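PDB 2DRH: 361aa long hypothetical D-aminopeptidase from Pyrococcus horikoshii, which probably acts as an aminopeptidase of the S58 (DmpA-like) family, although its true function has not been established. Local coordinates for residues A[8-13]-A[319-324]; A[207-212]-A[264-269]. All coordinates share one frame; numbering follows the deposited sequence.

Contact 1: residues A[8-13]-A[319-324]; sequences IKIGVF and VEEAII
The carboxylate of Glu320 carries the CG2 methyl of Ile10 squarely over one of its faces, the methyl standing 3.7 Å from Glu320 CD and nearly the same distance from both oxygens. Arg268, which forms a salt bridge with Glu320 OE1, approaches somewhat off the carboxylate plane, on the side opposite the methyl. The Ile10 side chain passes slantwise over the extended Glu320 chain, whose CG, anti to the backbone N (chi1 -175°), is like CB also within van der Waals range of Ile10 CG2. The other branch of Ile10 reaches the helix itself: CD1 lies 3.9 Å from Glu321 CA and 4.2 Å from Ile324 CG1. One isoleucine from the N-terminal loop thus packs across neighbouring turns of helix 309-328, a helix of the peptidase S58 fold that rests on strands 184-193 and 240-246. The carboxylate of Glu321 is engaged elsewhere, by a salt bridge to Arg190 and a hydrogen bond from Asn19. With an alanine at Ile10, both CG2 and CD1 would be gone, which would probably leave the Glu320 carboxylate face without its methyl cover and open a gap beside Glu321 and Ile324. Arg190 also bonds to Ile10 O, so one arginine joins the loop backbone to the buried Glu321.

Contact 2: residues A[207-212]-A[264-269]; sequences SNFGRR and VGLART
Leu266 lays a methyl over a face of the Phe209 ring, the two side chains sliding past each other in opposite directions, while Thr269 comes to the same ring from its edge. The Leu266 methyl CD1 sits over the ring in a CH-pi contact, 3.7 Å from the Phe209 centroid and 30° off the ring normal. It is shifted toward the far end of the ring: its nearest ring atom is Phe209 CZ at 3.3 Å, a tight approach, with CE1 and CE2 on either side of CZ slightly farther off. At that same end Thr269 OG1 lies in the ring plane, 3.8 Å from Phe209 CZ, the two side chains crossing at about a right angle. Phe209 reaches this position with CG between its backbone N and carbonyl carbon (chi1 71°). A CB on Gly210, next in the chain, would crowd Phe209 CD2 and, at these backbone angles, press on the carbonyl O of Phe209, which calls for glycine.

The hydroxyl at the ring edge is itself fixed. Thr269 OG1 donates to Leu266 O at 2.9 Å, tilted 17° from the carbonyl plane, and Thr269 N donates to the same oxygen, so one carbonyl accepts two donors. The Phe209 ring also meets Phe179 edge-to-face, and Ile240 of strand 240-246 touches both Phe209 and Leu266. On another side of the helix, Val264 and Ala267 pack against the second subunit. An aromatic side chain from the loop after strand 198-207 is thereby fitted against segment 264-269, a joint between the beta-sheet and helical layers of this S58 peptidase fold.

From the N terminus, the chain first passes through 8-13, which waits some 306 residues for its partner on helix 309-328; contact 1 therefore closes a loop over most of the molecule. Within that loop the chain reaches 207-212, just after strand 198-207, and returns 52 residues later to segment 264-269 on helix 252-268, so contact 2 is nested inside contact 1 and does not cross it. Their centres are 12 Å apart, and they touch directly: Glu320 CG packs 3.5 Å from Thr269 CG2. Ile323 likewise leans on Leu266. The N-terminal loop, helices 309-328 and 252-268 and the loop after strand 198-207 are thus packed together in turn.

Contact 1: residues A[8-13]-A[319-324]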
loop_
_atom_site.group_PDB
_atom_site.type_symbol
_atom_site.label_atom_id
_atom_site.label_comp_id
_atom_site.label_asym_id
_atom_site.label_seq_id
_atom_site.Cartn_x
_atom_site.Cartn_y
_atom_site.Cartn_z
ATOM N N ILE A 8 -7.752 -37.676 4.352
ATOM C CA ILE A 8 -8.329 -36.338 4.304
ATOM C C ILE A 8 -7.910 -35.653 3.008
ATOM O O ILE A 8 -6.726 -35.433 2.760
ATOM C CB ILE A 8 -7.871 -35.486 5.506
ATOM C CG1 ILE A 8 -8.345 -36.137 6.807
ATOM C CG2 ILE A 8 -8.420 -34.068 5.378
ATOM C CD1 ILE A 8 -7.871 -35.435 8.065
ATOM N N LYS A 9 -8.893 -35.323 2.180
ATOM C CA LYS A 9 -8.637 -34.684 0.898
ATOM C C LYS A 9 -8.874 -33.182 0.974
ATOM O O LYS A 9 -9.941 -32.735 1.393
ATOM C CB LYS A 9 -9.563 -35.269 -0.173
ATOM C CG LYS A 9 -9.519 -36.789 -0.317
ATOM C CD LYS A 9 -10.759 -37.287 -1.063
ATOM C CE LYS A 9 -10.701 -38.778 -1.335
ATOM N NZ LYS A 9 -9.675 -39.113 -2.362
ATOM N N ILE A 10 -7.874 -32.406 0.570
ATOM C CA ILE A 10 -7.981 -30.955 0.562
ATOM C C ILE A 10 -7.583 -30.463 -0.819
ATOM O O ILE A 10 -6.478 -30.730 -1.285
ATOM C CB ILE A 10 -7.063 -30.309 1.626
ATOM C CG1 ILE A 10 -7.620 -30.600 3.022
ATOM C CG2 ILE A 10 -6.964 -28.805 1.398
ATOM C CD1 ILE A 10 -6.754 -30.092 4.142
ATOM N N GLY A 11 -8.500 -29.756 -1.473
ATOM C CA GLY A 11 -8.229 -29.244 -2.801
ATOM C C GLY A 11 -8.460 -30.281 -3.885
ATOM O O GLY A 11 -8.958 -31.376 -3.609
ATOM N N VAL A 12 -8.091 -29.940 -5.115
ATOM C CA VAL A 12 -8.273 -30.833 -6.251
ATOM C C VAL A 12 -6.966 -31.109 -6.987
ATOM O O VAL A 12 -6.919 -31.940 -7.894
ATOM C CB VAL A 12 -9.276 -30.240 -7.258
ATOM C CG1 VAL A 12 -10.608 -29.974 -6.574
ATOM C CG2 VAL A 12 -8.718 -28.954 -7.847
ATOM N N PHE A 13 -5.906 -30.403 -6.614
ATOM C CA PHE A 13 -4.618 -30.614 -7.262
ATOM C C PHE A 13 -3.861 -31.702 -6.527
ATOM O O PHE A 13 -4.046 -31.893 -5.326
ATOM C CB PHE A 13 -3.797 -29.324 -7.271
ATOM C CG PHE A 13 -4.327 -28.273 -8.203
ATOM C CD1 PHE A 13 -4.393 -28.509 -9.571
ATOM C CD2 PHE A 13 -4.762 -27.047 -7.717
ATOM C CE1 PHE A 13 -4.887 -27.535 -10.443
ATOM C CE2 PHE A 13 -5.255 -26.070 -8.577
ATOM C CZ PHE A 13 -5.319 -26.313 -9.942
ATOM N N VAL A 319 -1.466 -24.114 1.452
ATOM C CA VAL A 319 -1.519 -23.475 2.766
ATOM C C VAL A 319 -2.517 -24.169 3.681
ATOM O O VAL A 319 -2.192 -24.482 4.815
ATOM C CB VAL A 319 -1.889 -21.973 2.659
ATOM C CG1 VAL A 319 -2.217 -21.397 4.059
ATOM C CG2 VAL A 319 -0.724 -21.202 2.048
ATOM N N GLU A 320 -3.725 -24.428 3.187
ATOM C CA GLU A 320 -4.737 -25.078 4.014
ATOM C C GLU A 320 -4.249 -26.416 4.556
ATOM O O GLU A 320 -4.371 -26.683 5.754
ATOM C CB GLU A 320 -6.045 -25.282 3.239
ATOM C CG GLU A 320 -7.184 -25.843 4.099
ATOM C CD GLU A 320 -8.500 -26.004 3.343
ATOM O OE1 GLU A 320 -8.715 -25.286 2.336
ATOM O OE2 GLU A 320 -9.331 -26.839 3.769
ATOM N N GLU A 321 -3.700 -27.263 3.685
ATOM C CA GLU A 321 -3.226 -28.546 4.156
ATOM C C GLU A 321 -2.010 -28.364 5.060
ATOM O O GLU A 321 -1.891 -29.040 6.083
ATOM C CB GLU A 321 -2.869 -29.482 2.991
ATOM C CG GLU A 321 -2.861 -30.961 3.414
ATOM C CD GLU A 321 -2.086 -31.869 2.466
ATOM O OE1 GLU A 321 -2.316 -31.811 1.239
ATOM O OE2 GLU A 321 -1.247 -32.653 2.960
ATOM N N ALA A 322 -1.115 -27.451 4.690
ATOM C CA ALA A 322 0.084 -27.210 5.487
ATOM C C ALA A 322 -0.275 -26.852 6.928
ATOM O O ALA A 322 0.420 -27.262 7.862
ATOM C CB ALA A 322 0.922 -26.104 4.869
ATOM N N ILE A 323 -1.349 -26.089 7.106
ATOM C CA ILE A 323 -1.783 -25.702 8.443
ATOM C C ILE A 323 -2.244 -26.938 9.197
ATOM O O ILE A 323 -1.827 -27.174 10.332
ATOM C CB ILE A 323 -2.937 -24.674 8.391
ATOM C CG1 ILE A 323 -2.416 -23.346 7.833
ATOM C CG2 ILE A 323 -3.535 -24.478 9.793
ATOM C CD1 ILE A 323 -3.493 -22.304 7.592
ATOM N N ILE A 324 -3.099 -27.735 8.561
ATOM C CA ILE A 324 -3.594 -28.950 9.195
ATOM C C ILE A 324 -2.430 -29.889 9.550
ATOM O O ILE A 324 -2.367 -30.414 10.670
ATOM C CB ILE A 324 -4.609 -29.681 8.275
ATOM C CG1 ILE A 324 -5.815 -28.772 8.015
ATOM C CG2 ILE A 324 -5.046 -30.994 8.903
ATOM C CD1 ILE A 324 -6.443 -28.178 9.274
#

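Contact 2: residues A[207-212]-A[264-269]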
loop_
_atom_site.group_PDB
_atom_site.type_symbol
_atom_site.label_atom_id
_atom_site.label_comp_id
_atom_site.label_asym_id
_atom_site.label_seq_id
_atom_site.Cartn_x
_atom_site.Cartn_y
_atom_site.Cartn_z
ATOM N N SER A 207 2.336 -22.265 12.369
ATOM C CA SER A 207 1.018 -21.977 12.914
ATOM C C SER A 207 1.044 -21.654 14.393
ATOM O O SER A 207 1.642 -22.377 15.185
ATOM C CB SER A 207 0.083 -23.164 12.673
ATOM O OG SER A 207 0.529 -24.305 13.388
ATOM N N ASN A 208 0.366 -20.577 14.764
ATOM C CA ASN A 208 0.324 -20.163 16.160
ATOM C C ASN A 208 -0.889 -19.272 16.381
ATOM O O ASN A 208 -0.796 -18.234 17.039
ATOM C CB ASN A 208 1.610 -19.407 16.513
ATOM C CG ASN A 208 1.696 -19.053 17.987
ATOM O OD1 ASN A 208 1.692 -19.934 18.853
ATOM N ND2 ASN A 208 1.768 -17.760 18.279
ATOM N N PHE A 209 -2.030 -19.693 15.843
ATOM C CA PHE A 209 -3.263 -18.910 15.938
ATOM C C PHE A 209 -4.507 -19.747 16.195
ATOM O O PHE A 209 -4.452 -20.975 16.313
ATOM C CB PHE A 209 -3.504 -18.164 14.625
ATOM C CG PHE A 209 -3.896 -19.077 13.484
ATOM C CD1 PHE A 209 -2.931 -19.826 12.806
ATOM C CD2 PHE A 209 -5.232 -19.234 13.127
ATOM C CE1 PHE A 209 -3.298 -20.726 11.783
ATOM C CE2 PHE A 209 -5.611 -20.129 12.108
ATOM C CZ PHE A 209 -4.641 -20.873 11.439
ATOM N N GLY A 210 -5.634 -19.046 16.267
ATOM C CA GLY A 210 -6.925 -19.686 16.425
ATOM C C GLY A 210 -7.453 -20.097 17.776
ATOM O O GLY A 210 -6.700 -20.481 18.674
ATOM N N ARG A 211 -8.775 -19.991 17.901
ATOM C CA ARG A 211 -9.502 -20.391 19.102
ATOM C C ARG A 211 -9.828 -21.859 18.852
ATOM O O ARG A 211 -9.911 -22.287 17.698
ATOM C CB ARG A 211 -10.815 -19.612 19.231
ATOM C CG ARG A 211 -10.712 -18.224 19.827
ATOM C CD ARG A 211 -11.982 -17.449 19.505
ATOM N NE ARG A 211 -12.328 -16.454 20.515
ATOM C CZ ARG A 211 -12.774 -16.749 21.732
ATOM N NH1 ARG A 211 -12.926 -18.015 22.098
ATOM N NH2 ARG A 211 -13.083 -15.777 22.580
ATOM N N ARG A 212 -10.024 -22.624 19.916
ATOM C CA ARG A 212 -10.323 -24.043 19.776
ATOM C C ARG A 212 -11.497 -24.330 18.839
ATOM O O ARG A 212 -11.403 -25.193 17.962
ATOM C CB ARG A 212 -10.605 -24.658 21.156
ATOM C CG ARG A 212 -11.030 -26.121 21.111
ATOM C CD ARG A 212 -9.950 -27.007 20.502
ATOM N NE ARG A 212 -8.787 -27.150 21.372
ATOM C CZ ARG A 212 -8.800 -27.795 22.534
ATOM N NH1 ARG A 212 -9.917 -28.362 22.973
ATOM N NH2 ARG A 212 -7.698 -27.867 23.263
ATOM N N VAL A 264 -6.413 -17.316 1.657
ATOM C CA VAL A 264 -7.612 -18.084 1.373
ATOM C C VAL A 264 -7.518 -19.419 2.122
ATOM O O VAL A 264 -8.492 -19.873 2.727
ATOM C CB VAL A 264 -7.772 -18.342 -0.139
ATOM C CG1 VAL A 264 -9.017 -19.184 -0.390
ATOM C CG2 VAL A 264 -7.885 -17.018 -0.881
ATOM N N GLY A 265 -6.336 -20.033 2.092
ATOM C CA GLY A 265 -6.139 -21.294 2.783
ATOM C C GLY A 265 -6.252 -21.114 4.290
ATOM O O GLY A 265 -6.840 -21.940 4.981
ATOM N N LEU A 266 -5.681 -20.029 4.799
ATOM C CA LEU A 266 -5.732 -19.734 6.226
ATOM C C LEU A 266 -7.184 -19.638 6.693
ATOM O O LEU A 266 -7.583 -20.302 7.642
ATOM C CB LEU A 266 -5.001 -18.414 6.510
ATOM C CG LEU A 266 -5.081 -17.774 7.905
ATOM C CD1 LEU A 266 -4.590 -18.751 8.954
ATOM C CD2 LEU A 266 -4.238 -16.495 7.935
ATOM N N ALA A 267 -7.967 -18.814 6.009
ATOM C CA ALA A 267 -9.376 -18.609 6.344
ATOM C C ALA A 267 -10.190 -19.899 6.373
ATOM O O ALA A 267 -11.077 -20.067 7.216
ATOM C CB ALA A 267 -9.998 -17.642 5.355
ATOM N N ARG A 268 -9.883 -20.802 5.445
ATOM C CA ARG A 268 -10.585 -22.066 5.325
ATOM C C ARG A 268 -10.352 -23.045 6.479
ATOM O O ARG A 268 -11.139 -23.960 6.665
ATOM C CB ARG A 268 -10.252 -22.718 3.971
ATOM C CG ARG A 268 -10.923 -22.007 2.789
ATOM C CD ARG A 268 -10.528 -22.592 1.428
ATOM N NE ARG A 268 -11.026 -23.951 1.218
ATOM C CZ ARG A 268 -12.244 -24.255 0.773
ATOM N NH1 ARG A 268 -13.112 -23.294 0.479
ATOM N NH2 ARG A 268 -12.592 -25.527 0.612
ATOM N N THR A 269 -9.284 -22.859 7.250
ATOM C CA THR A 269 -9.035 -23.731 8.390
ATOM C C THR A 269 -9.590 -23.086 9.667
ATOM O O THR A 269 -9.481 -23.654 10.752
ATOM C CB THR A 269 -7.523 -23.999 8.616
ATOM O OG1 THR A 269 -6.870 -22.774 8.969
ATOM C CG2 THR A 269 -6.874 -24.585 7.362
#